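Local structure of alkyl hydroperoxide reductase/ Thiol specific antioxidant/ Mal allergen (Burkholderia ambifaria, 5ENU) at residues 19-22 / 27-30; 32-37 / 72-77; 39-44 / 96-101; 107-112 / 130-135. The protein probably reduces hydrogen peroxide and organic hydroperoxides through a reactive cysteine thiol, as peroxiredoxins of the AhpC/TSA family do. All coordinates share one frame; numbering follows the deposited sequence. Where two conformers were deposited one is given.

Contact 1 (19-22 / 27-30); sequences DFTA and GDIS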
loop_
_atom_site.group_PDB
_atom_site.type_symbol
_atom_site.label_atom_id
_atom_site.label_comp_id
_atom_site.label_asym_id
_atom_site.label_seq_id
_atom_site.Cartn_x
_atom_site.Cartn_y
_atom_site.Cartn_z
ATOM N N ASP A 19 -3.055 6.636 -13.334
ATOM C CA ASP A 19 -1.596 6.609 -13.201
ATOM C C ASP A 19 -1.144 7.663 -12.190
ATOM O O ASP A 19 -1.692 8.768 -12.136
ATOM C CB ASP A 19 -0.905 6.839 -14.562
ATOM C CG ASP A 19 0.644 6.692 -14.497
ATOM O OD1 ASP A 19 1.193 5.704 -13.938
ATOM O OD2 ASP A 19 1.345 7.589 -15.012
ATOM N N PHE A 20 -0.144 7.303 -11.378
ATOM C CA PHE A 20 0.413 8.134 -10.321
ATOM C C PHE A 20 1.923 7.938 -10.284
ATOM O O PHE A 20 2.439 6.915 -10.739
ATOM C CB PHE A 20 -0.214 7.816 -8.950
ATOM C CG PHE A 20 -0.009 6.389 -8.473
ATOM C CD1 PHE A 20 1.191 5.994 -7.886
ATOM C CD2 PHE A 20 -1.043 5.453 -8.569
ATOM C CE1 PHE A 20 1.373 4.693 -7.421
ATOM C CE2 PHE A 20 -0.875 4.146 -8.105
ATOM C CZ PHE A 20 0.342 3.765 -7.535
ATOM N N THR A 21 2.618 8.917 -9.695
ATOM C CA THR A 21 4.046 8.830 -9.408
ATOM C C THR A 21 4.276 9.408 -8.022
ATOM O O THR A 21 3.648 10.400 -7.657
ATOM C CB THR A 21 4.860 9.618 -10.438
ATOM O OG1 THR A 21 4.501 9.181 -11.755
ATOM C CG2 THR A 21 6.322 9.376 -10.253
ATOM N N ALA A 22 5.156 8.793 -7.239
ATOM C CA ALA A 22 5.332 9.244 -5.865
ATOM C C ALA A 22 6.752 8.948 -5.407
ATOM O O ALA A 22 7.399 8.014 -5.910
ATOM C CB ALA A 22 4.334 8.563 -4.918
ATOM N N GLY A 27 14.085 5.771 -4.702
ATOM C CA GLY A 27 13.711 6.581 -5.843
ATOM C C GLY A 27 12.227 6.484 -6.152
ATOM O O GLY A 27 11.494 5.639 -5.638
ATOM N N ASP A 28 11.810 7.351 -7.050
ATOM C CA ASP A 28 10.400 7.534 -7.317
ATOM C C ASP A 28 9.837 6.333 -8.064
ATOM O O ASP A 28 10.532 5.664 -8.841
ATOM C CB ASP A 28 10.209 8.801 -8.145
ATOM C CG ASP A 28 10.877 8.721 -9.524
ATOM O OD1 ASP A 28 12.072 8.326 -9.650
ATOM O OD2 ASP A 28 10.200 9.099 -10.494
ATOM N N ILE A 29 8.552 6.069 -7.828
ATOM C CA ILE A 29 7.844 4.959 -8.452
ATOM C C ILE A 29 6.606 5.501 -9.142
ATOM O O ILE A 29 5.844 6.266 -8.542
ATOM C CB ILE A 29 7.422 3.911 -7.405
ATOM C CG1 ILE A 29 8.668 3.289 -6.783
ATOM C CG2 ILE A 29 6.503 2.853 -8.046
ATOM C CD1 ILE A 29 8.384 2.360 -5.618
ATOM N N SER A 30 6.394 5.084 -10.385
ATOM C CA SER A 30 5.157 5.352 -11.103
ATOM C C SER A 30 4.370 4.056 -11.259
ATOM O O SER A 30 4.946 2.981 -11.412
ATOM C CB SER A 30 5.421 5.937 -12.496
ATOM O OG SER A 30 6.133 7.160 -12.417
#
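Ala22 and Ile29 face each other as the hydrogen-bonded pair of a short antiparallel beta hairpin, strands 21-22 and 29-30. Two amides lace it: Ala22 N gives to Ile29 O at 2.9 Å, and Ile29 N returns a straighter bond to Ala22 O (3.0 Å, N-H...O angle 169°). Both carbonyls also receive CA-H...O contacts, Ile29 O from Thr21 CA at 3.2 Å and Ala22 O from Asp28 CA at 3.3 Å, while Phe20 O takes one from Ser30 CA. At the neighbouring non-hydrogen-bonded pair the backbones come close, with Thr21 CA and Ser30 CA 4.0 Å apart.

The packed face carries Ala22 and Ile29, with the Phe20 ring on the same inward side. Ala22 rests on Leu105, Phe20 reaches Leu108 and Phe109 of helix 104-109, and Ile29 leans on Pro96, so the hairpin lies over the core like a lid.

The other face is more exposed and polar. Thr21 and Ser30 set their hydroxyls against each other, OG1 to OG at 2.7 Å, but this pairing belongs to one of two modelled serine conformers and is doubtful as a permanent bond. The looseness lies at the aspartates. With its CG between the backbone N and carbonyl carbon (chi1 63°), Asp28 brings OD2 only within 3.9 Å of the methyl CG2 of Thr21, and Asp19 stays exposed.

The chemistry implies that backbone bonds set the strand pairing and apolar side chains fasten the hairpin to the protein; the exposed polar side, where Asp19 and Ser30 were each modelled in two conformers, is probably the more mobile.

Contact 2 (32-37 / 72-77); sequences SDLKGR and EIIGVS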
loop_
_atom_site.group_PDB
_atom_site.type_symbol
_atom_site.label_atom_id
_atom_site.label_comp_id
_atom_site.label_asym_id
_atom_site.label_seq_id
_atom_site.Cartn_x
_atom_site.Cartn_y
_atom_site.Cartn_z
ATOM N N SER A 32 2.931 3.139 -13.802
ATOM C CA SER A 32 3.306 2.589 -15.098
ATOM C C SER A 32 4.545 1.699 -15.025
ATOM O O SER A 32 4.695 0.792 -15.861
ATOM C CB SER A 32 3.514 3.719 -16.099
ATOM O OG SER A 32 4.563 4.563 -15.677
ATOM N N ASP A 33 5.441 1.931 -14.045
ATOM C CA ASP A 33 6.580 1.032 -13.828
ATOM C C ASP A 33 6.143 -0.406 -13.556
ATOM O O ASP A 33 6.947 -1.327 -13.729
ATOM C CB ASP A 33 7.421 1.471 -12.618
ATOM C CG ASP A 33 8.100 2.830 -12.800
ATOM O OD1 ASP A 33 8.344 3.264 -13.946
ATOM O OD2 ASP A 33 8.439 3.443 -11.769
ATOM N N LEU A 34 4.924 -0.611 -13.058
ATOM C CA LEU A 34 4.434 -1.910 -12.614
ATOM C C LEU A 34 3.639 -2.640 -13.691
ATOM O O LEU A 34 3.218 -3.778 -13.463
ATOM C CB LEU A 34 3.580 -1.754 -11.345
ATOM C CG LEU A 34 4.308 -1.674 -9.994
ATOM C CD1 LEU A 34 5.040 -2.970 -9.687
ATOM C CD2 LEU A 34 5.244 -0.464 -9.912
ATOM N N LYS A 35 3.438 -2.024 -14.851
ATOM C CA LYS A 35 2.745 -2.704 -15.940
ATOM C C LYS A 35 3.405 -4.051 -16.220
ATOM O O LYS A 35 4.634 -4.167 -16.238
ATOM C CB LYS A 35 2.769 -1.842 -17.207
ATOM C CG LYS A 35 1.759 -0.699 -17.165
ATOM C CD LYS A 35 1.626 0.018 -18.506
ATOM C CE LYS A 35 2.847 0.871 -18.803
ATOM N NZ LYS A 35 2.585 1.838 -19.921
ATOM N N GLY A 36 2.575 -5.082 -16.404
ATOM C CA GLY A 36 3.072 -6.425 -16.631
ATOM C C GLY A 36 3.319 -7.228 -15.373
ATOM O O GLY A 36 3.651 -8.423 -15.475
ATOM N N ARG A 37 3.178 -6.607 -14.194
ATOM C CA ARG A 37 3.287 -7.292 -12.915
ATOM C C ARG A 37 2.041 -6.998 -12.100
ATOM O O ARG A 37 1.420 -5.943 -12.248
ATOM C CB ARG A 37 4.487 -6.781 -12.095
ATOM C CG ARG A 37 5.848 -7.246 -12.589
ATOM C CD ARG A 37 6.977 -6.689 -11.728
ATOM N NE ARG A 37 7.230 -5.278 -11.991
ATOM C CZ ARG A 37 8.049 -4.518 -11.269
ATOM N NH1 ARG A 37 8.693 -5.037 -10.234
ATOM N NH2 ARG A 37 8.224 -3.241 -11.578
ATOM N N GLU A 72 4.573 -7.637 -7.162
ATOM C CA GLU A 72 5.413 -6.776 -6.345
ATOM C C GLU A 72 4.580 -6.260 -5.173
ATOM O O GLU A 72 3.356 -6.159 -5.263
ATOM C CB GLU A 72 5.943 -5.592 -7.179
ATOM C CG GLU A 72 6.836 -4.553 -6.423
ATOM C CD GLU A 72 8.126 -5.126 -5.796
ATOM O OE1 GLU A 72 9.223 -4.707 -6.227
ATOM O OE2 GLU A 72 8.056 -5.959 -4.860
ATOM N N ILE A 73 5.255 -5.960 -4.065
ATOM C CA ILE A 73 4.659 -5.338 -2.886
ATOM C C ILE A 73 5.191 -3.914 -2.794
ATOM O O ILE A 73 6.393 -3.685 -2.979
ATOM C CB ILE A 73 5.045 -6.113 -1.604
ATOM C CG1 ILE A 73 4.751 -7.621 -1.723
ATOM C CG2 ILE A 73 4.373 -5.519 -0.380
ATOM C CD1 ILE A 73 3.287 -7.946 -1.904
ATOM N N ILE A 74 4.306 -2.962 -2.498
ATOM C CA ILE A 74 4.704 -1.602 -2.145
ATOM C C ILE A 74 3.865 -1.165 -0.942
ATOM O O ILE A 74 2.631 -1.199 -1.001
ATOM C CB ILE A 74 4.557 -0.601 -3.307
ATOM C CG1 ILE A 74 5.391 -1.015 -4.522
ATOM C CG2 ILE A 74 4.926 0.826 -2.842
ATOM C CD1 ILE A 74 5.191 -0.118 -5.737
ATOM N N GLY A 75 4.534 -0.759 0.150
ATOM C CA GLY A 75 3.847 -0.185 1.296
ATOM C C GLY A 75 3.742 1.327 1.165
ATOM O O GLY A 75 4.593 1.965 0.557
ATOM N N VAL A 76 2.639 1.897 1.677
ATOM C CA VAL A 76 2.392 3.341 1.610
ATOM C C VAL A 76 1.990 3.843 2.988
ATOM O O VAL A 76 1.045 3.318 3.589
ATOM C CB VAL A 76 1.263 3.703 0.622
ATOM C CG1 VAL A 76 1.200 5.225 0.457
ATOM C CG2 VAL A 76 1.464 3.001 -0.720
ATOM N N SER A 77 2.675 4.880 3.474
ATOM C CA SER A 77 2.166 5.697 4.565
ATOM C C SER A 77 2.549 7.138 4.273
ATOM O O SER A 77 3.274 7.422 3.310
ATOM C CB SER A 77 2.692 5.268 5.939
ATOM O OG SER A 77 4.003 5.780 6.155
HETATM O O HOH W 1 9.779 -2.968 -8.108
#
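Apolar contact comes first, where Leu34 splits its methyls between two residues of strand 71-77. CD1 meets the aliphatic part of Glu72, crossing it at about a right angle with CB 3.7 Å away, and CD2 reaches CD1 of Ile74 at 4.2 Å. Arg37 was modelled in two conformers; in the one described here, Leu34 CD1 also lies against one face of its guanidinium, offset toward the rim.

Backbone bonds shape the loop that presents these groups. A type II turn from Leu34 to Arg37, closed by Arg37 N to Leu34 O at 2.9 Å, carries Gly36 at a positive phi of 88° and feeds directly into strand 38-43. From there the chain makes the beta-alpha-beta crossover of the thioredoxin fold through helix 50-68 to 71-77, a parallel neighbour.

Charge acts at longer range. In the same conformer Arg37 and Glu72 run side by side, yet NH1 and OE1 are 4.1 Å apart, beyond a salt bridge; a water bridges them, donating to Glu72 OE1 at 2.6 Å, and NH2 gives to Asp33 O, which lies in the guanidinium plane. Glu72 OE2 uses its anti lone pair to accept from Ile73 N, and is also hydrogen-bonded to Tyr63 OH.

Contact 3 (39-44 / 96-101); sequences LVLYFY and PLISDA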
loop_
_atom_site.group_PDB
_atom_site.type_symbol
_atom_site.label_atom_id
_atom_site.label_comp_id
_atom_site.label_asym_id
_atom_site.label_seq_id
_atom_site.Cartn_x
_atom_site.Cartn_y
_atom_site.Cartn_z
ATOM N N LEU A 39 0.474 -5.852 -8.615
ATOM C CA LEU A 39 0.907 -4.920 -7.575
ATOM C C LEU A 39 -0.003 -5.056 -6.363
ATOM O O LEU A 39 -1.222 -4.877 -6.474
ATOM C CB LEU A 39 0.893 -3.476 -8.080
ATOM C CG LEU A 39 1.119 -2.416 -6.995
ATOM C CD1 LEU A 39 2.496 -2.596 -6.354
ATOM C CD2 LEU A 39 0.980 -1.017 -7.556
ATOM N N VAL A 40 0.590 -5.388 -5.222
ATOM C CA VAL A 40 -0.065 -5.281 -3.928
ATOM C C VAL A 40 0.366 -3.935 -3.361
ATOM O O VAL A 40 1.539 -3.753 -3.005
ATOM C CB VAL A 40 0.347 -6.429 -2.992
ATOM C CG1 VAL A 40 -0.208 -6.195 -1.580
ATOM C CG2 VAL A 40 -0.099 -7.778 -3.559
ATOM N N LEU A 41 -0.560 -2.984 -3.305
ATOM C CA LEU A 41 -0.289 -1.660 -2.761
ATOM C C LEU A 41 -0.973 -1.626 -1.400
ATOM O O LEU A 41 -2.206 -1.634 -1.334
ATOM C CB LEU A 41 -0.862 -0.600 -3.694
ATOM C CG LEU A 41 -0.467 0.841 -3.387
ATOM C CD1 LEU A 41 1.043 1.026 -3.597
ATOM C CD2 LEU A 41 -1.280 1.825 -4.253
ATOM N N TYR A 42 -0.196 -1.649 -0.323
ATOM C CA TYR A 42 -0.775 -1.741 1.015
ATOM C C TYR A 42 -0.534 -0.441 1.774
ATOM O O TYR A 42 0.615 0.013 1.881
ATOM C CB TYR A 42 -0.329 -2.993 1.801
ATOM C CG TYR A 42 1.000 -2.961 2.542
ATOM C CD1 TYR A 42 2.191 -3.380 1.931
ATOM C CD2 TYR A 42 1.053 -2.577 3.884
ATOM C CE1 TYR A 42 3.399 -3.378 2.622
ATOM C CE2 TYR A 42 2.264 -2.580 4.589
ATOM C CZ TYR A 42 3.434 -2.959 3.939
ATOM O OH TYR A 42 4.647 -2.987 4.604
ATOM N N PHE A 43 -1.621 0.152 2.275
ATOM C CA PHE A 43 -1.561 1.377 3.066
ATOM C C PHE A 43 -1.583 1.015 4.540
ATOM O O PHE A 43 -2.407 0.182 4.969
ATOM C CB PHE A 43 -2.774 2.269 2.773
ATOM C CG PHE A 43 -2.760 2.901 1.402
ATOM C CD1 PHE A 43 -3.079 2.167 0.279
ATOM C CD2 PHE A 43 -2.428 4.250 1.252
ATOM C CE1 PHE A 43 -3.070 2.757 -0.976
ATOM C CE2 PHE A 43 -2.413 4.860 -0.009
ATOM C CZ PHE A 43 -2.730 4.098 -1.126
ATOM N N TYR A 44 -0.656 1.599 5.299
ATOM C CA TYR A 44 -0.570 1.330 6.728
ATOM C C TYR A 44 -0.462 2.650 7.479
ATOM O O TYR A 44 0.113 3.613 6.963
ATOM C CB TYR A 44 0.622 0.406 7.062
ATOM C CG TYR A 44 1.985 0.965 6.679
ATOM C CD1 TYR A 44 2.485 0.838 5.374
ATOM C CD2 TYR A 44 2.777 1.617 7.630
ATOM C CE1 TYR A 44 3.742 1.343 5.038
ATOM C CE2 TYR A 44 4.036 2.114 7.297
ATOM C CZ TYR A 44 4.511 1.977 6.007
ATOM O OH TYR A 44 5.748 2.480 5.665
ATOM N N PRO A 96 9.770 -1.776 -1.676
ATOM C CA PRO A 96 9.823 -0.325 -1.439
ATOM C C PRO A 96 8.687 0.178 -0.561
ATOM O O PRO A 96 7.632 -0.442 -0.443
ATOM C CB PRO A 96 9.675 0.286 -2.845
ATOM C CG PRO A 96 9.677 -0.862 -3.811
ATOM C CD PRO A 96 9.374 -2.109 -3.057
ATOM N N LEU A 97 8.917 1.354 0.028
ATOM C CA LEU A 97 7.894 2.106 0.751
ATOM C C LEU A 97 7.742 3.475 0.091
ATOM O O LEU A 97 8.723 4.220 -0.024
ATOM C CB LEU A 97 8.285 2.299 2.224
ATOM C CG LEU A 97 8.498 1.016 3.032
ATOM C CD1 LEU A 97 8.995 1.387 4.434
ATOM C CD2 LEU A 97 7.211 0.160 3.107
ATOM N N ILE A 98 6.510 3.815 -0.305
ATOM C CA ILE A 98 6.202 5.140 -0.857
ATOM C C ILE A 98 5.950 6.118 0.287
ATOM O O ILE A 98 5.202 5.803 1.229
ATOM C CB ILE A 98 4.979 5.064 -1.792
ATOM C CG1 ILE A 98 5.392 4.477 -3.152
ATOM C CG2 ILE A 98 4.349 6.440 -1.956
ATOM C CD1 ILE A 98 4.213 4.152 -4.094
ATOM N N SER A 99 6.559 7.299 0.200
ATOM C CA SER A 99 6.276 8.398 1.127
ATOM C C SER A 99 5.158 9.252 0.537
ATOM O O SER A 99 5.379 10.033 -0.392
ATOM C CB SER A 99 7.521 9.246 1.373
ATOM O OG SER A 99 7.160 10.364 2.166
ATOM N N ASP A 100 3.955 9.094 1.064
ATOM C CA ASP A 100 2.794 9.848 0.593
ATOM C C ASP A 100 2.536 11.040 1.504
ATOM O O ASP A 100 1.417 11.316 1.922
ATOM C CB ASP A 100 1.582 8.925 0.527
ATOM C CG ASP A 100 0.459 9.496 -0.317
ATOM O OD1 ASP A 100 0.717 9.994 -1.429
ATOM O OD2 ASP A 100 -0.699 9.438 0.134
ATOM N N ALA A 101 3.605 11.782 1.807
ATOM C CA ALA A 101 3.504 12.928 2.718
ATOM C C ALA A 101 2.470 13.955 2.265
ATOM O O ALA A 101 1.881 14.647 3.112
ATOM C CB ALA A 101 4.872 13.600 2.892
#
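Tyr44 and Leu97 meet at about a right angle, the tyrosine hydroxyl settling against the forked end of the leucine: OH is 3.6 Å from CD1, and ring atom CE1 is 4.1 Å from CD2. The Tyr44 rotamer explains the reach. A chi1 of 61° places CG between the backbone N and the carbonyl carbon, from where the ring swings across toward strand 97-99. Leu97 answers with an extended branch, its CD1 trans to CA (chi2 175°), which carries that methyl outward to the phenol. Tyr42 OH comes only within 4.3 Å of Leu97 CD2.

These residues are not strand neighbours. In the central sheet of this peroxiredoxin's thioredoxin-like fold, 71-77 lies between 38-43 and 97-99 and is parallel to both, so the side chains must span it. Gly75 offers no side chain on the tyrosine face, and Tyr42 CE1 passes 3.5 Å from its CA. On the other face Leu41 CD1 and Ile98 CD1 touch loosely at 4.5 Å beneath helix 104-109.

The Tyr44 hydroxyl is hydrogen-bonded to Asp47 OD1, and the Tyr44 side chain touches Cys52, whose place at the start of helix 50-68 is consistent with a peroxidatic cysteine.

Contact 4 (107-112 / 130-135); sequences ALFDVI and FLIDAD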
loop_
_atom_site.group_PDB
_atom_site.type_symbol
_atom_site.label_atom_id
_atom_site.label_comp_id
_atom_site.label_asym_id
_atom_site.label_seq_id
_atom_site.Cartn_x
_atom_site.Cartn_y
_atom_site.Cartn_z
ATOM N N ALA A 107 -5.558 10.113 -1.029
ATOM C CA ALA A 107 -6.759 10.697 -1.607
ATOM C C ALA A 107 -7.270 9.843 -2.762
ATOM O O ALA A 107 -8.470 9.561 -2.855
ATOM C CB ALA A 107 -6.444 12.108 -2.084
ATOM N N LEU A 108 -6.364 9.414 -3.649
ATOM C CA LEU A 108 -6.749 8.616 -4.810
ATOM C C LEU A 108 -7.412 7.303 -4.391
ATOM O O LEU A 108 -8.413 6.884 -4.988
ATOM C CB LEU A 108 -5.521 8.357 -5.680
ATOM C CG LEU A 108 -5.707 7.440 -6.896
ATOM C CD1 LEU A 108 -6.798 7.980 -7.806
ATOM C CD2 LEU A 108 -4.368 7.285 -7.624
ATOM N N PHE A 109 -6.874 6.639 -3.372
ATOM C CA PHE A 109 -7.391 5.361 -2.892
ATOM C C PHE A 109 -8.434 5.514 -1.800
ATOM O O PHE A 109 -9.005 4.511 -1.361
ATOM C CB PHE A 109 -6.243 4.440 -2.474
ATOM C CG PHE A 109 -5.502 3.870 -3.651
ATOM C CD1 PHE A 109 -4.532 4.621 -4.319
ATOM C CD2 PHE A 109 -5.799 2.586 -4.114
ATOM C CE1 PHE A 109 -3.875 4.094 -5.436
ATOM C CE2 PHE A 109 -5.148 2.055 -5.227
ATOM C CZ PHE A 109 -4.183 2.809 -5.895
ATOM N N ASP A 110 -8.690 6.748 -1.368
ATOM C CA ASP A 110 -9.784 7.075 -0.454
ATOM C C ASP A 110 -9.637 6.362 0.896
ATOM O O ASP A 110 -10.583 5.782 1.431
ATOM C CB ASP A 110 -11.159 6.848 -1.099
ATOM C CG ASP A 110 -12.264 7.557 -0.357
ATOM O OD1 ASP A 110 -12.003 8.602 0.285
ATOM O OD2 ASP A 110 -13.401 7.055 -0.415
ATOM N N VAL A 111 -8.431 6.438 1.470
ATOM C CA VAL A 111 -8.138 5.763 2.740
ATOM C C VAL A 111 -8.096 6.706 3.935
ATOM O O VAL A 111 -7.861 6.241 5.056
ATOM C CB VAL A 111 -6.839 4.923 2.680
ATOM C CG1 VAL A 111 -6.914 3.861 1.588
ATOM C CG2 VAL A 111 -5.613 5.822 2.484
ATOM N N ILE A 112 -8.291 8.011 3.744
ATOM C CA ILE A 112 -8.236 8.924 4.881
ATOM C C ILE A 112 -9.478 8.731 5.744
ATOM O O ILE A 112 -10.601 8.606 5.232
ATOM C CB ILE A 112 -8.104 10.385 4.407
ATOM C CG1 ILE A 112 -6.798 10.612 3.641
ATOM C CG2 ILE A 112 -8.285 11.388 5.585
ATOM C CD1 ILE A 112 -5.518 10.439 4.478
ATOM N N PHE A 130 -4.776 -2.991 -1.697
ATOM C CA PHE A 130 -5.329 -2.997 -3.044
ATOM C C PHE A 130 -4.500 -3.919 -3.919
ATOM O O PHE A 130 -3.270 -3.842 -3.912
ATOM C CB PHE A 130 -5.312 -1.571 -3.584
ATOM C CG PHE A 130 -6.121 -0.637 -2.736
ATOM C CD1 PHE A 130 -7.498 -0.506 -2.947
ATOM C CD2 PHE A 130 -5.538 0.049 -1.668
ATOM C CE1 PHE A 130 -8.262 0.327 -2.126
ATOM C CE2 PHE A 130 -6.314 0.868 -0.849
ATOM C CZ PHE A 130 -7.667 1.010 -1.092
ATOM N N LEU A 131 -5.168 -4.828 -4.607
ATOM C CA LEU A 131 -4.536 -5.744 -5.544
ATOM C C LEU A 131 -4.860 -5.262 -6.948
ATOM O O LEU A 131 -6.028 -5.265 -7.360
ATOM C CB LEU A 131 -5.008 -7.179 -5.326
ATOM C CG LEU A 131 -4.559 -8.201 -6.368
ATOM C CD1 LEU A 131 -3.045 -8.185 -6.515
ATOM C CD2 LEU A 131 -5.041 -9.594 -5.984
ATOM N N ILE A 132 -3.827 -4.829 -7.662
ATOM C CA ILE A 132 -3.930 -4.293 -9.012
ATOM C C ILE A 132 -3.252 -5.299 -9.932
ATOM O O ILE A 132 -2.149 -5.771 -9.628
ATOM C CB ILE A 132 -3.253 -2.911 -9.078
ATOM C CG1 ILE A 132 -3.935 -1.924 -8.118
ATOM C CG2 ILE A 132 -3.218 -2.389 -10.511
ATOM C CD1 ILE A 132 -3.108 -0.700 -7.813
ATOM N N ASP A 133 -3.905 -5.658 -11.036
ATOM C CA ASP A 133 -3.332 -6.684 -11.905
ATOM C C ASP A 133 -2.292 -6.107 -12.866
ATOM O O ASP A 133 -1.995 -4.906 -12.874
ATOM C CB ASP A 133 -4.416 -7.529 -12.583
ATOM C CG ASP A 133 -5.219 -6.771 -13.633
ATOM O OD1 ASP A 133 -4.819 -5.662 -14.073
ATOM O OD2 ASP A 133 -6.255 -7.337 -14.068
ATOM N N ALA A 134 -1.714 -6.998 -13.683
ATOM C CA ALA A 134 -0.681 -6.604 -14.643
ATOM C C ALA A 134 -1.201 -5.620 -15.682
ATOM O O ALA A 134 -0.391 -4.968 -16.357
ATOM C CB ALA A 134 -0.120 -7.848 -15.331
ATOM N N ASP A 135 -2.519 -5.535 -15.857
ATOM C CA ASP A 135 -3.146 -4.616 -16.800
ATOM C C ASP A 135 -3.460 -3.259 -16.167
ATOM O O ASP A 135 -3.960 -2.358 -16.863
ATOM C CB ASP A 135 -4.434 -5.239 -17.382
ATOM C CG ASP A 135 -4.195 -6.551 -18.102
ATOM O OD1 ASP A 135 -3.219 -6.659 -18.872
ATOM O OD2 ASP A 135 -5.017 -7.476 -17.898
#
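Phe109 and Phe130 form a T-shaped (edge-to-face) pair that pins the end of helix 104-109 to strand 120-132, a helix-on-sheet junction in the thioredoxin-like fold of this peroxiredoxin. The ring centroids are 4.7 Å apart and the planes 58° apart, so the T is a tilted one.

From its root, Phe109 works steadily along its partner. With CG beside the backbone N and anti to the carbonyl carbon (chi1 -74°), the ring is set toward the strand. CB sits 3.9 Å from Phe130 CE2, and CG is a little farther from the same atom. CD2 does the main work: it stands 3.4 Å above the Phe130 plane, over the ring centre, where its C-H can point into the pi cloud. CE2 has moved on toward the backbone of the strand, 4.0 Å from Phe130 CB. CZ, at the tip, is met near the ring plane by Ile132 CD1 at 4.1 Å. The two phenylalanines thus slide past each other in opposite directions.

Just beyond, Asp110 adopts the positive phi of a Schellman motif (61°), and Val111, which follows, also packs on strand 120-132. Phe109 O is taken by Arg143 NH1. At the rim of the Phe130 ring, near its plane, Val111 CG1 closes on CE2 at 3.9 Å.

Contacts 3 and 4 are buried, and their segments meet mainly through apolar side chains; contacts 1 and 2 lie nearer the surface and add hydroxyls, carboxylates and a bridging water to an apolar floor. Strand 38-43 ties the inner pair together, since Leu39 N and Leu41 N bond to Ile132 O and Phe130 O of contact 4. Contact 2 supplies the strand between the two halves of contact 3, with Val76 N probably hydrogen-bonded to Tyr42 O and Ile98 N to Gly75 O. Contact 1 is local, a hairpin held by its own backbone, yet Phe20 touches Leu41 of contact 3 and Ile29 touches both Leu34 and Ile74. At the sheet's end, Gly36 N of contact 2 bonds to Ala134 O of contact 4.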